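Long-range contacts in flagellar hook-associated protein 2 (Helicobacter pylori, PDB 6IWY), which caps the tip of the growing flagellar filament, promoting flagellin polymerisation there and keeping exported subunits from leaking away: residues A[58-64]-A[345-349]; A[71-75]-A[88-93]; A[128-132]-A[228-232]; A[224-228]-A[349-353]; A[255-260]-A[338-342]. All coordinates share one frame; numbering follows the deposited sequence.

Interaction 1 (A[58-64]-A[345-349]); sequences QVDTTLK and MVQSY
Asp60 and Val346 face each other at the tight centre of this contact, their backbones bridged with CA atoms 4.3 Å apart. Asp60 N donates to Met345 O at 2.9 Å, and Asp60 O accepts Gln347 N in a nearly straight bond of 158° at the hydrogen. Next along, Thr61 OG1 lies anti to the backbone N (chi1 -161°), which brings it above the carbonyl plane of Gln347, whose O it meets at 2.6 Å; Ser352 OG is a second partner of this hydroxyl. Tyr349 closes the packed end. Its ring carries Lys64 CB over one face, offset toward the rim, takes Thr62 O in plane at the edge, and brings CE1 to 4.3 Å from Leu63 CD1. The other end is looser and faces solvent. There Met345 CB lies 4.0 Å from Val59 CG1, and the bend at the last torsion brings CE back to the same methyl, with Gln58 beyond, while the Gln347 amide slants across the Val59 methyls, NE2 3.6 Å from CG1. Asp60 OD1 turns away to Ala78 N. Strand 344-347 thus meets the run leading into strand 61-67 through a single parallel beta bridge.

Interaction 2 (A[71-75]-A[88-93]); sequences DYAVN and SITDAT
Tyr72 and Val74 of a beta-hairpin strand pack against the last turn of helix 82-92, a strand-on-helix contact in which the two axes approach to 8.4 Å and run at 137° to each other. No hydrogen bond crosses it; the strand's backbone is engaged with the other hairpin strand, Tyr72 with Phe65 and Val74 with Leu63. At Tyr72, CG stands anti to the carbonyl carbon (chi1 -58°), which turns the ring toward the helix end. Thr93 CG2 sits over one face in a CH-pi contact, 4.0 Å from the centroid and 16° off the normal, and the two side chains cross at about a right angle. The Thr93 hydroxyl lies off the ring, with Val97 O as a hydrogen-bond partner. Ala73 points to the other side of the strand, against Thr62. Val74 then fills the centre of the contact, buried between strand and helix: CG1 touches Ala92 CB at 3.9 Å and comes within 4.5 Å of Ile89 CG1, while CG2 adds a contact to the same Ala92 methyl. Toward Asn75 the contact thins to the flank of Ser88, whose OG, bonded to Val85 O within the helix, lies 3.5 Å from Val74 CG1.

Interaction 3 (A[128-132]-A[228-232]); sequences GSHLQ and GNIEV
Ser129, Leu131, Ile230 and Val232 form a buried seam between two antiparallel beta-sheets. Strand 129-132 is an outer strand of the sheet with 219-224 and 209-214; strand 230-233 borders the sheet with 154-158, 164-173 and 141-143. The two run nearly parallel, 19° apart with axes 7.4 Å from each other, and face each other through side chains, with no backbone hydrogen bond between them. Their backbones pair with their own neighbours instead: Ser129 with Asp224 and Leu131 with Ile222 on one side, Glu231 with Asn156 on the other. The chain passes from strand 219-224 to strand 230-233 through a short turn, and the contact lies where the two sheets meet beside it.

The one hydrogen bond between the segments is at the turn end. Ser129 OG, set between its backbone N and carbonyl carbon (chi1 39°), donates to Gly228 O at 2.8 Å, tilted 30° from the carbonyl plane; Asp224 O is a second, weak partner of the hydroxyl. The bond satisfies a carbonyl in a buried place where the chain leaves the turn.

The rest is apolar. Ile230 reaches toward the other strand with its long branch, CD1 lying over the backbone at 3.7 Å from Ser129 O and 3.8 Å from His130 CA. Its short branch serves Leu131: the two side chains slide past each other in opposite directions, Ile230 CG2 3.9 Å from Leu131 CD1. That same leucine methyl reaches on between Ile230 and Val232, ending 3.4 Å from Val232 CG2.

Interaction 4 (A[224-228]-A[349-353]); sequences DRRGG and YEASQ
Tyr349 points its hydroxyl straight at the turn 224-227: OH donates to Arg225 O at 2.5 Å with a C=O...O angle of 160°, and that oxygen lies in the plane of the ring, at its edge. Gly227 N also lies at the edge and Gly227 CA is 3.8 Å from CE2, so the rim of the tyrosine fits against the turn backbone. Gln353, one helical turn on, sends CB over a face of the ring, offset toward the rim. Its CG lies 3.4 Å from Arg225 O, and a bend at chi2 (-100°) lays the amide alongside the turn, OE1 3.6 Å from Arg226 CB. The Arg226 chain crosses the glutamine with guanidinium and amide planes 73° apart; its NH1 forms a salt bridge to Asp224 OD2 at 2.9 Å and also bonds Lys158 O. Glu350 extends along the turn's far end, its OE2 3.7 Å from Gly228 CA, and its charge is met by Lys158 in a salt bridge. Arg225 directs its own guanidinium away, to Gly207 O and Ser359 OG. What results is a type I beta turn, closed by Gly227 N to Asp224 O at 3.0 Å, seated on the first turn of helix 349-356.

Interaction 5 (A[255-260]-A[338-342]); sequences SSRTIK and DLGLN
Asp338 lays its carboxylate beneath the Lys260 chain, whose CD stands above the carboxylate plane, 3.4 Å from OD1. The lysine is extended throughout, CG anti to the backbone N (chi1 -155°), an extended course that keeps NZ on the same side of that plane. NZ ends 4.2 Å from Asp338 OD1, too far for a salt bridge, though the opposite charges should still attract on this exposed side. The second flat group is the peptide carbonyl of Gly340. Its O takes Ser256 N in the carbonyl plane, on a lone pair, at 3.1 Å and with an almost straight N-H...O of 176°.

A matching backbone bond ties the other end, Lys260 N to Asp338 O, also 3.1 Å, arriving nearly end-on to the carbonyl. Between the two bonds Ile259 and Leu339 lie side by side, pointing the same way, with Ile259 CG2 3.6 Å from Leu339 CD2; both side chains also touch Leu264 of a loop and Ile294 of helix 292-299, which enlarge this apolar patch. Ser255 packs CB against Leu339 O while its hydroxyl is bonded to Leu314 O. Gly340, at positive phi, brings its backbone close to Ser256 and Arg257. The segments run in opposite senses without forming regular strands: a loop-to-loop contact joining the loop before strand 268-270 to the one before strand 344-347, beside helix 292-299.

In the fold
Interactions 1, 3 and 4 touch one another, 3 and 4 lying nearest the centre of the chain: 1 and 4 share Tyr349, 3 and 4 share Gly228, and Thr61 OG1 reaches Ser352 OG between 1 and 4. Interaction 2 joins this group through the sheet, Leu63 N bonding Val74 O, and through Asp71 to His130 of interaction 3. Interaction 5 stands apart, its centre about 28 Å from the centre of the chain, linked to interaction 1 by sequence alone. Interaction 3 is buried and mostly apolar; interaction 2, partly buried, has no hydrogen bond across it. Interactions 1 and 4 rely on backbone carbonyls taken by backbone N-H, threonine and tyrosine donors, whereas peripheral 5 combines backbone bonds with a loose charged pair.

Interaction 1 (A[58-64]-A[345-349])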
# COMPACT_ATOMS: atom_id res chain seq x y z
N GLN A 58 20.53 4.04 -2.77
CA GLN A 58 21.49 5.10 -2.47
C GLN A 58 20.82 6.34 -1.92
O GLN A 58 21.47 7.38 -1.79
CB GLN A 58 22.23 5.49 -3.73
CG GLN A 58 22.78 4.30 -4.48
CD GLN A 58 23.98 4.63 -5.33
OE1 GLN A 58 24.03 4.23 -6.50
NE2 GLN A 58 24.97 5.33 -4.77
N VAL A 59 19.53 6.25 -1.61
CA VAL A 59 18.78 7.41 -1.14
C VAL A 59 17.92 6.97 0.04
O VAL A 59 17.57 5.79 0.13
CB VAL A 59 17.87 8.01 -2.27
CG1 VAL A 59 18.71 8.40 -3.49
CG2 VAL A 59 16.76 7.06 -2.68
N ASP A 60 17.60 7.88 0.95
CA ASP A 60 16.60 7.60 1.98
C ASP A 60 15.21 7.60 1.37
O ASP A 60 14.88 8.44 0.49
CB ASP A 60 16.58 8.65 3.09
CG ASP A 60 17.85 8.68 3.91
OD1 ASP A 60 18.73 7.81 3.76
OD2 ASP A 60 17.96 9.62 4.74
N THR A 61 14.37 6.69 1.85
CA THR A 61 13.03 6.59 1.35
C THR A 61 12.22 5.68 2.26
O THR A 61 12.73 5.18 3.25
CB THR A 61 13.01 6.11 -0.13
OG1 THR A 61 11.75 6.44 -0.71
CG2 THR A 61 13.25 4.62 -0.24
N THR A 62 10.94 5.48 1.91
CA THR A 62 9.97 4.81 2.76
C THR A 62 9.28 3.78 1.93
O THR A 62 8.79 4.11 0.88
CB THR A 62 8.85 5.78 3.19
OG1 THR A 62 9.42 6.97 3.76
CG2 THR A 62 7.92 5.11 4.24
N LEU A 63 9.23 2.54 2.40
CA LEU A 63 8.41 1.54 1.74
C LEU A 63 7.08 1.54 2.43
O LEU A 63 7.01 1.29 3.61
CB LEU A 63 9.03 0.16 1.79
CG LEU A 63 8.15 -1.00 1.32
CD1 LEU A 63 7.92 -0.96 -0.15
CD2 LEU A 63 8.79 -2.32 1.73
N LYS A 64 6.03 1.83 1.68
CA LYS A 64 4.66 1.90 2.19
C LYS A 64 3.88 0.66 1.78
O LYS A 64 3.78 0.35 0.58
CB LYS A 64 3.95 3.10 1.57
CG LYS A 64 4.08 4.40 2.35
CD LYS A 64 3.51 5.62 1.58
CE LYS A 64 1.99 5.55 1.36
NZ LYS A 64 1.32 6.91 1.16
N MET A 345 20.26 12.51 0.25
CA MET A 345 19.08 12.63 -0.59
C MET A 345 17.97 11.82 0.05
O MET A 345 18.20 10.71 0.46
CB MET A 345 19.36 12.05 -1.99
CG MET A 345 20.60 12.60 -2.69
SD MET A 345 20.79 12.06 -4.42
CE MET A 345 21.93 10.67 -4.29
N VAL A 346 16.76 12.38 0.13
CA VAL A 346 15.62 11.58 0.59
C VAL A 346 14.59 11.66 -0.46
O VAL A 346 14.46 12.69 -1.09
CB VAL A 346 14.99 12.06 1.90
CG1 VAL A 346 14.57 13.48 1.78
CG2 VAL A 346 13.80 11.21 2.26
N GLN A 347 13.87 10.56 -0.65
CA GLN A 347 12.82 10.47 -1.65
C GLN A 347 11.53 9.95 -1.07
O GLN A 347 11.50 9.01 -0.29
CB GLN A 347 13.26 9.54 -2.78
CG GLN A 347 14.10 10.23 -3.79
CD GLN A 347 14.63 9.32 -4.85
OE1 GLN A 347 13.97 8.37 -5.29
NE2 GLN A 347 15.85 9.60 -5.28
N SER A 348 10.43 10.54 -1.50
CA SER A 348 9.12 9.97 -1.25
C SER A 348 9.07 8.56 -1.80
O SER A 348 9.72 8.25 -2.80
CB SER A 348 8.06 10.78 -1.95
OG SER A 348 7.34 9.92 -2.81
N TYR A 349 8.26 7.71 -1.17
CA TYR A 349 7.91 6.42 -1.73
C TYR A 349 7.47 6.59 -3.17
O TYR A 349 7.93 5.86 -4.07
CB TYR A 349 6.77 5.76 -0.98
CG TYR A 349 6.15 4.60 -1.72
CD1 TYR A 349 6.69 3.32 -1.63
CD2 TYR A 349 5.06 4.79 -2.57
CE1 TYR A 349 6.14 2.25 -2.30
CE2 TYR A 349 4.49 3.72 -3.24
CZ TYR A 349 5.05 2.44 -3.10
OH TYR A 349 4.51 1.36 -3.76

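Interaction 2 (A[71-75]-A[88-93])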
# COMPACT_ATOMS: atom_id res chain seq x y z
N ASP A 71 -1.41 0.39 8.15
CA ASP A 71 -0.47 1.05 7.28
C ASP A 71 0.89 0.85 7.89
O ASP A 71 1.03 1.12 9.07
CB ASP A 71 -0.77 2.55 7.19
CG ASP A 71 -1.91 2.86 6.25
OD1 ASP A 71 -2.49 3.98 6.30
OD2 ASP A 71 -2.22 1.99 5.42
N TYR A 72 1.86 0.39 7.14
CA TYR A 72 3.24 0.43 7.61
C TYR A 72 4.08 1.30 6.69
O TYR A 72 3.89 1.32 5.49
CB TYR A 72 3.86 -0.96 7.67
CG TYR A 72 3.15 -1.98 8.54
CD1 TYR A 72 3.56 -2.22 9.84
CD2 TYR A 72 2.10 -2.74 8.03
CE1 TYR A 72 2.93 -3.16 10.61
CE2 TYR A 72 1.46 -3.66 8.79
CZ TYR A 72 1.87 -3.88 10.07
OH TYR A 72 1.22 -4.83 10.82
N ALA A 73 5.02 2.01 7.28
CA ALA A 73 6.02 2.76 6.55
C ALA A 73 7.40 2.29 7.08
O ALA A 73 7.78 2.62 8.22
CB ALA A 73 5.80 4.26 6.76
N VAL A 74 8.10 1.50 6.29
CA VAL A 74 9.44 1.04 6.59
C VAL A 74 10.41 2.11 6.08
O VAL A 74 10.34 2.52 4.92
CB VAL A 74 9.77 -0.27 5.86
CG1 VAL A 74 10.86 -1.04 6.59
CG2 VAL A 74 8.50 -1.12 5.69
N ASN A 75 11.28 2.60 6.96
CA ASN A 75 12.25 3.61 6.57
C ASN A 75 13.39 2.89 5.95
O ASN A 75 13.77 1.82 6.41
CB ASN A 75 12.73 4.37 7.76
CG ASN A 75 11.61 5.01 8.53
OD1 ASN A 75 11.49 4.81 9.74
ND2 ASN A 75 10.79 5.80 7.85
N SER A 88 14.76 -5.15 7.82
CA SER A 88 14.12 -3.97 8.30
C SER A 88 12.60 -4.11 8.06
O SER A 88 11.84 -3.60 8.86
CB SER A 88 14.74 -2.71 7.70
OG SER A 88 14.13 -2.33 6.50
N ILE A 89 12.18 -4.83 7.01
CA ILE A 89 10.75 -5.12 6.78
C ILE A 89 10.21 -5.96 7.92
O ILE A 89 9.18 -5.63 8.52
CB ILE A 89 10.47 -5.85 5.46
CG1 ILE A 89 10.64 -4.89 4.30
CG2 ILE A 89 9.07 -6.45 5.46
CD1 ILE A 89 10.60 -5.56 2.98
N THR A 90 10.93 -7.02 8.23
CA THR A 90 10.62 -7.87 9.39
C THR A 90 10.56 -7.10 10.73
O THR A 90 9.64 -7.32 11.56
CB THR A 90 11.71 -8.93 9.53
OG1 THR A 90 11.84 -9.64 8.28
CG2 THR A 90 11.38 -9.88 10.67
N ASP A 91 11.52 -6.20 10.94
CA ASP A 91 11.58 -5.40 12.18
C ASP A 91 10.48 -4.32 12.25
O ASP A 91 9.91 -4.08 13.31
CB ASP A 91 12.96 -4.74 12.35
CG ASP A 91 14.09 -5.75 12.75
OD1 ASP A 91 13.87 -6.97 13.06
OD2 ASP A 91 15.25 -5.28 12.79
N ALA A 92 10.19 -3.65 11.14
CA ALA A 92 9.08 -2.70 11.13
C ALA A 92 7.75 -3.34 11.57
O ALA A 92 6.99 -2.72 12.30
CB ALA A 92 8.91 -2.06 9.75
N THR A 93 7.51 -4.57 11.11
CA THR A 93 6.22 -5.23 11.27
C THR A 93 6.13 -6.18 12.46
O THR A 93 5.09 -6.81 12.68
CB THR A 93 5.93 -6.09 10.02
OG1 THR A 93 7.01 -7.02 9.82
CG2 THR A 93 5.73 -5.23 8.76

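Interaction 3 (A[128-132]-A[228-232])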
# COMPACT_ATOMS: atom_id res chain seq x y z
N GLY A 128 1.67 0.78 -1.60
CA GLY A 128 1.32 2.13 -2.02
C GLY A 128 0.11 2.64 -1.25
O GLY A 128 0.01 2.44 -0.05
N SER A 129 -0.83 3.25 -1.97
CA SER A 129 -2.02 3.81 -1.40
C SER A 129 -3.30 3.02 -1.69
O SER A 129 -3.41 2.25 -2.64
CB SER A 129 -2.17 5.20 -1.97
OG SER A 129 -1.80 5.22 -3.33
N HIS A 130 -4.31 3.25 -0.86
CA HIS A 130 -5.54 2.50 -0.98
C HIS A 130 -6.70 3.25 -0.30
O HIS A 130 -6.46 3.97 0.64
CB HIS A 130 -5.37 1.14 -0.33
CG HIS A 130 -5.22 1.22 1.15
ND1 HIS A 130 -6.31 1.29 2.00
CD2 HIS A 130 -4.12 1.29 1.93
CE1 HIS A 130 -5.87 1.35 3.25
NE2 HIS A 130 -4.55 1.36 3.23
N LEU A 131 -7.92 3.07 -0.80
CA LEU A 131 -9.12 3.46 -0.10
C LEU A 131 -10.02 2.24 0.01
O LEU A 131 -10.11 1.45 -0.91
CB LEU A 131 -9.88 4.55 -0.84
CG LEU A 131 -9.60 6.01 -0.54
CD1 LEU A 131 -10.60 6.87 -1.35
CD2 LEU A 131 -9.69 6.31 0.95
N GLN A 132 -10.72 2.13 1.13
CA GLN A 132 -11.48 0.93 1.45
C GLN A 132 -12.92 1.26 1.81
O GLN A 132 -13.17 2.20 2.57
CB GLN A 132 -10.86 0.20 2.64
CG GLN A 132 -11.24 -1.25 2.68
CD GLN A 132 -10.96 -1.89 4.01
OE1 GLN A 132 -9.90 -2.51 4.20
NE2 GLN A 132 -11.89 -1.72 4.97
N GLY A 228 0.08 7.10 -5.57
CA GLY A 228 -0.53 8.41 -5.77
C GLY A 228 -1.80 8.62 -4.95
O GLY A 228 -2.45 7.68 -4.54
N ASN A 229 -2.15 9.88 -4.72
CA ASN A 229 -3.41 10.26 -4.13
C ASN A 229 -4.56 9.51 -4.75
O ASN A 229 -4.59 9.30 -5.96
CB ASN A 229 -3.63 11.74 -4.31
CG ASN A 229 -2.67 12.57 -3.48
OD1 ASN A 229 -1.85 12.05 -2.73
ND2 ASN A 229 -2.77 13.88 -3.61
N ILE A 230 -5.47 9.04 -3.90
CA ILE A 230 -6.76 8.51 -4.31
C ILE A 230 -7.89 9.28 -3.57
O ILE A 230 -7.78 9.50 -2.35
CB ILE A 230 -6.92 7.03 -3.94
CG1 ILE A 230 -5.81 6.18 -4.56
CG2 ILE A 230 -8.30 6.48 -4.43
CD1 ILE A 230 -5.84 4.74 -3.98
N GLU A 231 -8.93 9.68 -4.31
CA GLU A 231 -10.12 10.32 -3.76
C GLU A 231 -11.38 9.77 -4.39
O GLU A 231 -11.43 9.53 -5.59
CB GLU A 231 -10.12 11.82 -4.01
CG GLU A 231 -8.84 12.52 -3.60
CD GLU A 231 -8.87 14.07 -3.80
OE1 GLU A 231 -7.92 14.74 -3.31
OE2 GLU A 231 -9.83 14.59 -4.46
N VAL A 232 -12.40 9.56 -3.57
CA VAL A 232 -13.72 9.22 -4.04
C VAL A 232 -14.58 10.41 -3.70
O VAL A 232 -14.84 10.69 -2.55
CB VAL A 232 -14.25 7.98 -3.32
CG1 VAL A 232 -15.68 7.60 -3.81
CG2 VAL A 232 -13.26 6.84 -3.48

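Interaction 4 (A[224-228]-A[349-353])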
# COMPACT_ATOMS: atom_id res chain seq x y z
N ASP A 224 -3.44 1.65 -5.46
CA ASP A 224 -2.50 2.17 -6.44
C ASP A 224 -1.07 1.88 -5.95
O ASP A 224 -0.62 2.46 -4.96
CB ASP A 224 -2.68 3.67 -6.60
CG ASP A 224 -1.73 4.28 -7.65
OD1 ASP A 224 -1.11 3.52 -8.46
OD2 ASP A 224 -1.61 5.53 -7.67
N ARG A 225 -0.38 0.97 -6.63
CA ARG A 225 0.94 0.59 -6.22
C ARG A 225 1.93 1.71 -6.39
O ARG A 225 2.96 1.70 -5.72
CB ARG A 225 1.46 -0.58 -7.00
CG ARG A 225 0.69 -1.87 -6.92
CD ARG A 225 1.29 -2.92 -7.95
NE ARG A 225 0.30 -3.99 -8.18
CZ ARG A 225 0.21 -5.12 -7.46
NH1 ARG A 225 1.09 -5.40 -6.47
NH2 ARG A 225 -0.77 -5.99 -7.73
N ARG A 226 1.68 2.67 -7.28
CA ARG A 226 2.62 3.79 -7.39
C ARG A 226 2.51 4.77 -6.22
O ARG A 226 3.39 5.61 -6.03
CB ARG A 226 2.52 4.59 -8.69
CG ARG A 226 2.21 3.83 -9.97
CD ARG A 226 0.74 4.08 -10.27
NE ARG A 226 0.60 5.07 -11.31
CZ ARG A 226 -0.38 5.96 -11.42
NH1 ARG A 226 -1.34 6.06 -10.51
NH2 ARG A 226 -0.34 6.79 -12.46
N GLY A 227 1.45 4.64 -5.43
CA GLY A 227 1.30 5.45 -4.24
C GLY A 227 0.61 6.79 -4.40
O GLY A 227 0.51 7.52 -3.46
N GLY A 228 0.08 7.10 -5.57
CA GLY A 228 -0.53 8.41 -5.77
C GLY A 228 -1.80 8.62 -4.95
O GLY A 228 -2.45 7.68 -4.54
N TYR A 349 8.26 7.71 -1.17
CA TYR A 349 7.91 6.42 -1.73
C TYR A 349 7.47 6.59 -3.17
O TYR A 349 7.93 5.86 -4.07
CB TYR A 349 6.77 5.76 -0.98
CG TYR A 349 6.15 4.60 -1.72
CD1 TYR A 349 6.69 3.32 -1.63
CD2 TYR A 349 5.06 4.79 -2.57
CE1 TYR A 349 6.14 2.25 -2.30
CE2 TYR A 349 4.49 3.72 -3.24
CZ TYR A 349 5.05 2.44 -3.10
OH TYR A 349 4.51 1.36 -3.76
N GLU A 350 6.56 7.53 -3.37
CA GLU A 350 6.02 7.83 -4.69
C GLU A 350 7.15 8.17 -5.63
O GLU A 350 7.24 7.63 -6.70
CB GLU A 350 5.00 8.99 -4.60
CG GLU A 350 4.36 9.45 -5.89
CD GLU A 350 3.23 10.45 -5.66
OE1 GLU A 350 3.23 11.14 -4.59
OE2 GLU A 350 2.35 10.54 -6.56
N ALA A 351 8.05 9.05 -5.21
CA ALA A 351 9.16 9.41 -6.08
C ALA A 351 10.11 8.23 -6.43
O ALA A 351 10.71 8.25 -7.50
CB ALA A 351 9.91 10.57 -5.51
N SER A 352 10.19 7.20 -5.57
CA SER A 352 11.15 6.09 -5.67
C SER A 352 10.53 4.73 -5.94
O SER A 352 11.23 3.74 -6.21
CB SER A 352 11.92 5.96 -4.37
OG SER A 352 11.02 5.56 -3.35
N GLN A 353 9.22 4.66 -5.90
CA GLN A 353 8.54 3.42 -6.27
C GLN A 353 9.02 2.80 -7.57
O GLN A 353 9.15 1.60 -7.64
CB GLN A 353 7.04 3.63 -6.38
CG GLN A 353 6.25 2.33 -6.50
CD GLN A 353 5.83 1.99 -7.92
OE1 GLN A 353 5.70 2.88 -8.79
NE2 GLN A 353 5.56 0.70 -8.15

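Interaction 5 (A[255-260]-A[338-342])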
# COMPACT_ATOMS: atom_id res chain seq x y z
N SER A 255 12.19 15.94 10.73
CA SER A 255 13.39 15.91 11.58
C SER A 255 13.36 14.77 12.58
O SER A 255 12.29 14.36 13.03
CB SER A 255 13.54 17.17 12.39
OG SER A 255 13.19 18.28 11.61
N SER A 256 14.54 14.28 12.94
CA SER A 256 14.66 13.28 14.01
C SER A 256 14.41 13.86 15.39
O SER A 256 14.06 13.15 16.30
CB SER A 256 16.05 12.67 14.02
OG SER A 256 16.13 11.66 13.04
N ARG A 257 14.64 15.15 15.52
CA ARG A 257 14.66 15.83 16.79
C ARG A 257 14.03 17.20 16.59
O ARG A 257 14.06 17.73 15.49
CB ARG A 257 16.11 16.02 17.21
CG ARG A 257 16.92 14.73 17.46
CD ARG A 257 16.39 13.91 18.65
NE ARG A 257 17.48 13.53 19.55
CZ ARG A 257 17.53 13.78 20.86
NH1 ARG A 257 16.54 14.39 21.51
NH2 ARG A 257 18.59 13.40 21.53
N THR A 258 13.49 17.78 17.65
CA THR A 258 13.04 19.17 17.66
C THR A 258 14.24 20.00 17.26
O THR A 258 15.34 19.56 17.44
CB THR A 258 12.48 19.57 19.04
OG1 THR A 258 13.27 18.97 20.09
CG2 THR A 258 11.07 19.06 19.17
N ILE A 259 14.05 21.16 16.66
CA ILE A 259 15.21 21.95 16.19
C ILE A 259 15.85 22.44 17.44
O ILE A 259 15.15 22.67 18.41
CB ILE A 259 14.84 23.12 15.25
CG1 ILE A 259 14.46 22.59 13.87
CG2 ILE A 259 16.01 24.08 15.07
CD1 ILE A 259 14.03 23.68 12.94
N LYS A 260 17.16 22.57 17.45
CA LYS A 260 17.82 22.90 18.71
C LYS A 260 17.50 24.35 19.10
O LYS A 260 17.34 25.21 18.23
CB LYS A 260 19.34 22.63 18.66
CG LYS A 260 19.95 22.35 20.02
CD LYS A 260 21.48 22.13 19.96
CE LYS A 260 22.13 22.14 21.33
NZ LYS A 260 23.61 22.03 21.20
N ASP A 338 21.81 19.41 14.37
CA ASP A 338 21.00 20.24 15.25
C ASP A 338 19.62 20.54 14.65
O ASP A 338 18.71 20.95 15.38
CB ASP A 338 21.75 21.54 15.58
CG ASP A 338 22.96 21.30 16.50
OD1 ASP A 338 22.93 20.39 17.38
OD2 ASP A 338 23.96 22.04 16.36
N LEU A 339 19.45 20.33 13.34
CA LEU A 339 18.13 20.41 12.77
C LEU A 339 17.57 19.00 12.63
O LEU A 339 16.53 18.80 11.98
CB LEU A 339 18.14 21.11 11.42
CG LEU A 339 18.73 22.52 11.32
CD1 LEU A 339 18.88 22.92 9.84
CD2 LEU A 339 17.88 23.51 12.02
N GLY A 340 18.24 18.04 13.24
CA GLY A 340 17.82 16.64 13.15
C GLY A 340 17.82 16.13 11.72
O GLY A 340 17.01 15.28 11.36
N LEU A 341 18.73 16.65 10.90
CA LEU A 341 18.89 16.27 9.51
C LEU A 341 20.29 15.68 9.21
O LEU A 341 21.25 15.93 9.93
CB LEU A 341 18.60 17.47 8.60
CG LEU A 341 17.23 18.18 8.78
CD1 LEU A 341 16.97 19.37 7.79
CD2 LEU A 341 16.13 17.15 8.67
N ASN A 342 20.35 14.87 8.16
CA ASN A 342 21.56 14.32 7.57
C ASN A 342 21.79 14.88 6.23
O ASN A 342 20.87 14.94 5.45
CB ASN A 342 21.37 12.84 7.31
CG ASN A 342 21.45 12.03 8.53
OD1 ASN A 342 22.23 12.35 9.45
ND2 ASN A 342 20.67 10.98 8.59